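Local coordinates for protein pyruvate kinase (Toxoplasma gondii, PDB 3GG8) that probably catalyses the last step of glycolysis, passing the phosphate of phosphoenolpyruvate to ADP to give pyruvate and ATP, at residues R399-T404 against S487-H492; I412-T417 against N471-A476. All coordinates share one frame; numbering follows the deposited sequence.

Contact 1: residues R399-T404 against S487-H492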
# COMPACT_ATOMS: atom_id res chain seq x y z
N ARG C 399 -13.35 -13.46 -2.93
CA ARG C 399 -12.23 -12.70 -2.43
C ARG C 399 -12.00 -12.83 -0.90
O ARG C 399 -10.86 -13.01 -0.45
CB ARG C 399 -12.45 -11.24 -2.82
CG ARG C 399 -11.35 -10.29 -2.47
CD ARG C 399 -11.68 -8.88 -2.93
NE ARG C 399 -11.63 -8.73 -4.39
CZ ARG C 399 -11.76 -7.56 -5.03
NH1 ARG C 399 -11.69 -7.52 -6.36
NH2 ARG C 399 -11.96 -6.44 -4.36
N ALA C 400 -13.06 -12.74 -0.11
CA ALA C 400 -12.95 -12.90 1.34
C ALA C 400 -12.47 -14.31 1.70
O ALA C 400 -11.68 -14.49 2.64
CB ALA C 400 -14.28 -12.59 2.03
N ALA C 401 -12.95 -15.28 0.93
CA ALA C 401 -12.60 -16.70 1.09
C ALA C 401 -11.10 -16.95 0.92
O ALA C 401 -10.47 -17.57 1.76
CB ALA C 401 -13.39 -17.52 0.12
N VAL C 402 -10.54 -16.43 -0.18
CA VAL C 402 -9.10 -16.53 -0.45
C VAL C 402 -8.27 -15.88 0.68
O VAL C 402 -7.36 -16.51 1.23
CB VAL C 402 -8.79 -15.91 -1.83
CG1 VAL C 402 -7.29 -15.94 -2.12
CG2 VAL C 402 -9.58 -16.62 -2.93
N GLU C 403 -8.62 -14.64 1.03
CA GLU C 403 -8.06 -13.92 2.18
C GLU C 403 -8.12 -14.70 3.49
O GLU C 403 -7.14 -14.77 4.21
CB GLU C 403 -8.80 -12.61 2.41
CG GLU C 403 -8.42 -11.47 1.51
CD GLU C 403 -9.22 -10.19 1.79
OE1 GLU C 403 -9.94 -10.14 2.83
OE2 GLU C 403 -9.13 -9.24 0.98
N THR C 404 -9.30 -15.22 3.80
CA THR C 404 -9.53 -15.94 5.05
C THR C 404 -8.76 -17.26 5.07
O THR C 404 -8.17 -17.62 6.10
CB THR C 404 -11.02 -16.17 5.31
OG1 THR C 404 -11.69 -14.91 5.27
CG2 THR C 404 -11.25 -16.81 6.68
N SER C 487 -7.76 -26.33 9.35
CA SER C 487 -8.89 -25.51 8.95
C SER C 487 -9.29 -25.75 7.50
O SER C 487 -8.46 -26.12 6.66
CB SER C 487 -8.59 -24.03 9.20
OG SER C 487 -8.57 -23.76 10.59
N ILE C 488 -10.57 -25.57 7.21
CA ILE C 488 -11.13 -25.69 5.87
C ILE C 488 -12.04 -24.49 5.63
O ILE C 488 -12.78 -24.07 6.52
CB ILE C 488 -11.92 -27.02 5.69
CG1 ILE C 488 -10.98 -28.25 5.74
CG2 ILE C 488 -12.64 -27.05 4.36
N VAL C 489 -11.98 -23.93 4.42
CA VAL C 489 -12.86 -22.82 4.04
C VAL C 489 -13.85 -23.34 3.00
O VAL C 489 -13.46 -23.91 2.00
CB VAL C 489 -12.04 -21.58 3.55
CG1 VAL C 489 -12.95 -20.51 2.98
CG2 VAL C 489 -11.18 -20.99 4.70
N ALA C 490 -15.13 -23.18 3.26
CA ALA C 490 -16.17 -23.58 2.32
C ALA C 490 -16.93 -22.34 1.86
O ALA C 490 -17.29 -21.47 2.67
CB ALA C 490 -17.10 -24.60 2.94
N VAL C 491 -17.14 -22.24 0.55
CA VAL C 491 -17.93 -21.17 -0.04
C VAL C 491 -19.14 -21.77 -0.76
O VAL C 491 -19.00 -22.70 -1.54
CB VAL C 491 -17.07 -20.31 -1.00
CG1 VAL C 491 -17.91 -19.24 -1.67
CG2 VAL C 491 -15.92 -19.66 -0.24
N HIS C 492 -20.31 -21.24 -0.48
CA HIS C 492 -21.50 -21.62 -1.21
C HIS C 492 -22.13 -20.40 -1.83
O HIS C 492 -22.67 -19.54 -1.14
CB HIS C 492 -22.50 -22.35 -0.30
CG HIS C 492 -23.55 -23.11 -1.05
ND1 HIS C 492 -24.02 -22.71 -2.29
CD2 HIS C 492 -24.23 -24.24 -0.74
CE1 HIS C 492 -24.93 -23.57 -2.71
NE2 HIS C 492 -25.08 -24.50 -1.78
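Thr404, whose backbone lies against the side chain of Val489, grips one polar atom of its own helix twice. Its amide N gives the ordinary helical bond to Ala400 O at 2.7 Å, and Thr404 OG1 donates to the same Ala400 O at 2.7 Å. The two donors come from opposite faces of the carbonyl plane, the hydroxyl from about 40° outside it. The side-chain torsion makes this possible: with OG1 opposite the carbonyl carbon (chi1 -55°), the hydroxyl folds back along the helix. The buried hydroxyl is thereby satisfied within the helix, without a partner on the strand.

Between the segments there is no hydrogen bond, and the work falls to Ala401. Its CB lies beside two valines spaced i, i+2 on the strand. Val491 approaches with CG2, which is 3.3 Å from Ala401 CB, tighter than usual van der Waals contact. Val489 instead turns CG1 to the helix, 4.2 Å from Ala401 CB and 4.0 Å from Ala401 O. Both valines place CG1 opposite the backbone N, so the choice of branch reflects their positions along the strand rather than different rotamers. The small alanine side chain is consistent with the close approach of 9.0 Å between the axes of segments 399-404 and 487-492, which run almost exactly antiparallel, at 178°.

This is the close packing of a helix on a sheet, as found in alpha/beta domains. Helix 393-407 also covers strand 502-509, where Leu505 meets Ala401 and Val507 meets Thr404. Thr422 and Ile426 of helix 421-427 pack on Val491, and Ile426 also meets Val402, which puts the two helices side by side. Helix 393-407 also packs on a second subunit, Ala400 against Thr404 of that neighbouring chain and Thr404 against its Ala400.

Contact 2: residues I412-T417 against N471-A476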
# COMPACT_ATOMS: atom_id res chain seq x y z
N ILE C 412 -7.58 -26.62 2.47
CA ILE C 412 -8.26 -26.51 1.17
C ILE C 412 -9.43 -25.53 1.20
O ILE C 412 -9.91 -25.16 2.27
CB ILE C 412 -8.77 -27.89 0.63
CG1 ILE C 412 -9.73 -28.56 1.61
CG2 ILE C 412 -7.59 -28.83 0.26
CD1 ILE C 412 -10.14 -29.95 1.16
N ILE C 413 -9.86 -25.13 0.01
CA ILE C 413 -11.06 -24.33 -0.18
C ILE C 413 -12.10 -25.21 -0.87
O ILE C 413 -11.83 -25.86 -1.87
CB ILE C 413 -10.78 -23.01 -0.98
CG1 ILE C 413 -9.73 -22.14 -0.25
CG2 ILE C 413 -12.06 -22.21 -1.20
CD1 ILE C 413 -9.27 -20.89 -1.05
N LEU C 414 -13.29 -25.27 -0.30
CA LEU C 414 -14.36 -26.02 -0.93
C LEU C 414 -15.24 -25.00 -1.65
O LEU C 414 -15.69 -24.02 -1.04
CB LEU C 414 -15.17 -26.80 0.10
CG LEU C 414 -14.42 -27.74 1.06
CD1 LEU C 414 -15.38 -28.47 1.98
CD2 LEU C 414 -13.57 -28.75 0.30
N ALA C 415 -15.44 -25.22 -2.94
CA ALA C 415 -16.32 -24.38 -3.75
C ALA C 415 -17.55 -25.18 -4.11
O ALA C 415 -17.49 -26.04 -4.98
CB ALA C 415 -15.60 -23.89 -5.00
N LEU C 416 -18.65 -24.93 -3.42
CA LEU C 416 -19.90 -25.60 -3.74
C LEU C 416 -20.56 -24.81 -4.85
O LEU C 416 -20.75 -23.60 -4.71
CB LEU C 416 -20.81 -25.68 -2.52
CG LEU C 416 -20.49 -26.73 -1.46
CD1 LEU C 416 -19.23 -26.33 -0.67
CD2 LEU C 416 -21.71 -26.90 -0.53
N THR C 417 -20.92 -25.48 -5.94
CA THR C 417 -21.30 -24.74 -7.15
C THR C 417 -22.25 -25.48 -8.09
O THR C 417 -22.09 -26.68 -8.35
CB THR C 417 -20.03 -24.28 -7.93
OG1 THR C 417 -20.41 -23.38 -8.97
CG2 THR C 417 -19.28 -25.47 -8.53
N ASN C 471 -19.39 -34.23 3.86
CA ASN C 471 -18.98 -35.36 3.04
C ASN C 471 -17.62 -35.14 2.39
O ASN C 471 -16.78 -36.05 2.36
CB ASN C 471 -20.05 -35.67 1.98
CG ASN C 471 -19.74 -36.92 1.17
OD1 ASN C 471 -19.80 -38.05 1.68
ND2 ASN C 471 -19.43 -36.73 -0.10
N ALA C 472 -17.42 -33.92 1.88
CA ALA C 472 -16.20 -33.55 1.21
C ALA C 472 -15.00 -33.67 2.15
O ALA C 472 -13.96 -34.21 1.76
CB ALA C 472 -16.31 -32.14 0.66
N ILE C 473 -15.16 -33.17 3.38
CA ILE C 473 -14.07 -33.13 4.37
C ILE C 473 -13.66 -34.53 4.83
O ILE C 473 -12.47 -34.83 4.92
CB ILE C 473 -14.43 -32.29 5.61
CG1 ILE C 473 -14.69 -30.83 5.23
CG2 ILE C 473 -13.34 -32.41 6.70
CD1 ILE C 473 -15.19 -29.96 6.42
N VAL C 474 -14.66 -35.37 5.12
CA VAL C 474 -14.41 -36.75 5.54
C VAL C 474 -13.83 -37.57 4.39
O VAL C 474 -12.91 -38.37 4.61
CB VAL C 474 -15.68 -37.43 6.11
CG1 VAL C 474 -15.40 -38.88 6.52
CG2 VAL C 474 -16.21 -36.65 7.30
N VAL C 475 -14.34 -37.36 3.17
CA VAL C 475 -13.72 -38.01 2.01
C VAL C 475 -12.26 -37.56 1.88
O VAL C 475 -11.36 -38.40 1.78
CB VAL C 475 -14.50 -37.78 0.68
CG1 VAL C 475 -13.60 -38.05 -0.52
CG2 VAL C 475 -15.72 -38.66 0.62
N ALA C 476 -12.03 -36.25 1.92
CA ALA C 476 -10.67 -35.69 1.85
C ALA C 476 -9.75 -36.28 2.93
O ALA C 476 -8.59 -36.55 2.66
CB ALA C 476 -10.71 -34.17 1.95
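Leu414 reaches helix 465-478 with a single methyl. Its CD1 sits 4.0 Å from Ala472 CB and 4.1 Å from Ile473 CG1, touching two successive residues of the helix. The leucine and isoleucine side chains cross at about a right angle, so CD1 comes against CG1 from across the isoleucine chain, not alongside it. A torsion that sets CG opposite the carbonyl carbon (chi1 -53°), followed by an extended chi2, carries CD1 out to this point. Two residues earlier on the strand, Ile412 adds a looser touch, its CD1 lying 4.3 Å from Ala476 CB.

The two alanines are one helical turn apart, joined by the backbone bond from Ala476 N to Ala472 O at 2.8 Å, and thus present small side chains on the same side of the helix. The axes of segments 412-416 and 471-476 lie 10.6 Å apart at 140°, an oblique antiparallel course. Farther out, Leu436 and Ile469 also pack on Leu414, Leu438 packs on Ala472, and Val482 touches both Ile412 and Ala476. Helix 465-478 belongs to the connection between the parallel strands 454-458 and 487-494, a beta-alpha-beta crossover spanning this face of the sheet.

Every contact between the segments is apolar and no hydrogen bond joins them, so the fit rests on shape and the exclusion of water rather than on directional bonds.

How the contacts relate
Both contacts belong to the alpha/beta domain and are buried, their centres about 12 Å apart. They share one sheet, in which strands 412-416 and 487-494 are parallel neighbours: Leu414 N is 2.7 Å from Val489 O, and Leu414 O is 2.8 Å from Val491 N, both probable hydrogen bonds. Contact 1 lays a helix on one face, contact 2 on the other, giving an alpha/beta/alpha sandwich. In contact 1 one alanine of the helix, in contact 2 two, meet branched aliphatic side chains of the strand. Contact 1 is tighter, buries a hydroxyl satisfied within its own helix and faces a second subunit; contact 2's touching side chains are all hydrocarbon, and no other chain of the assembly touches its segments.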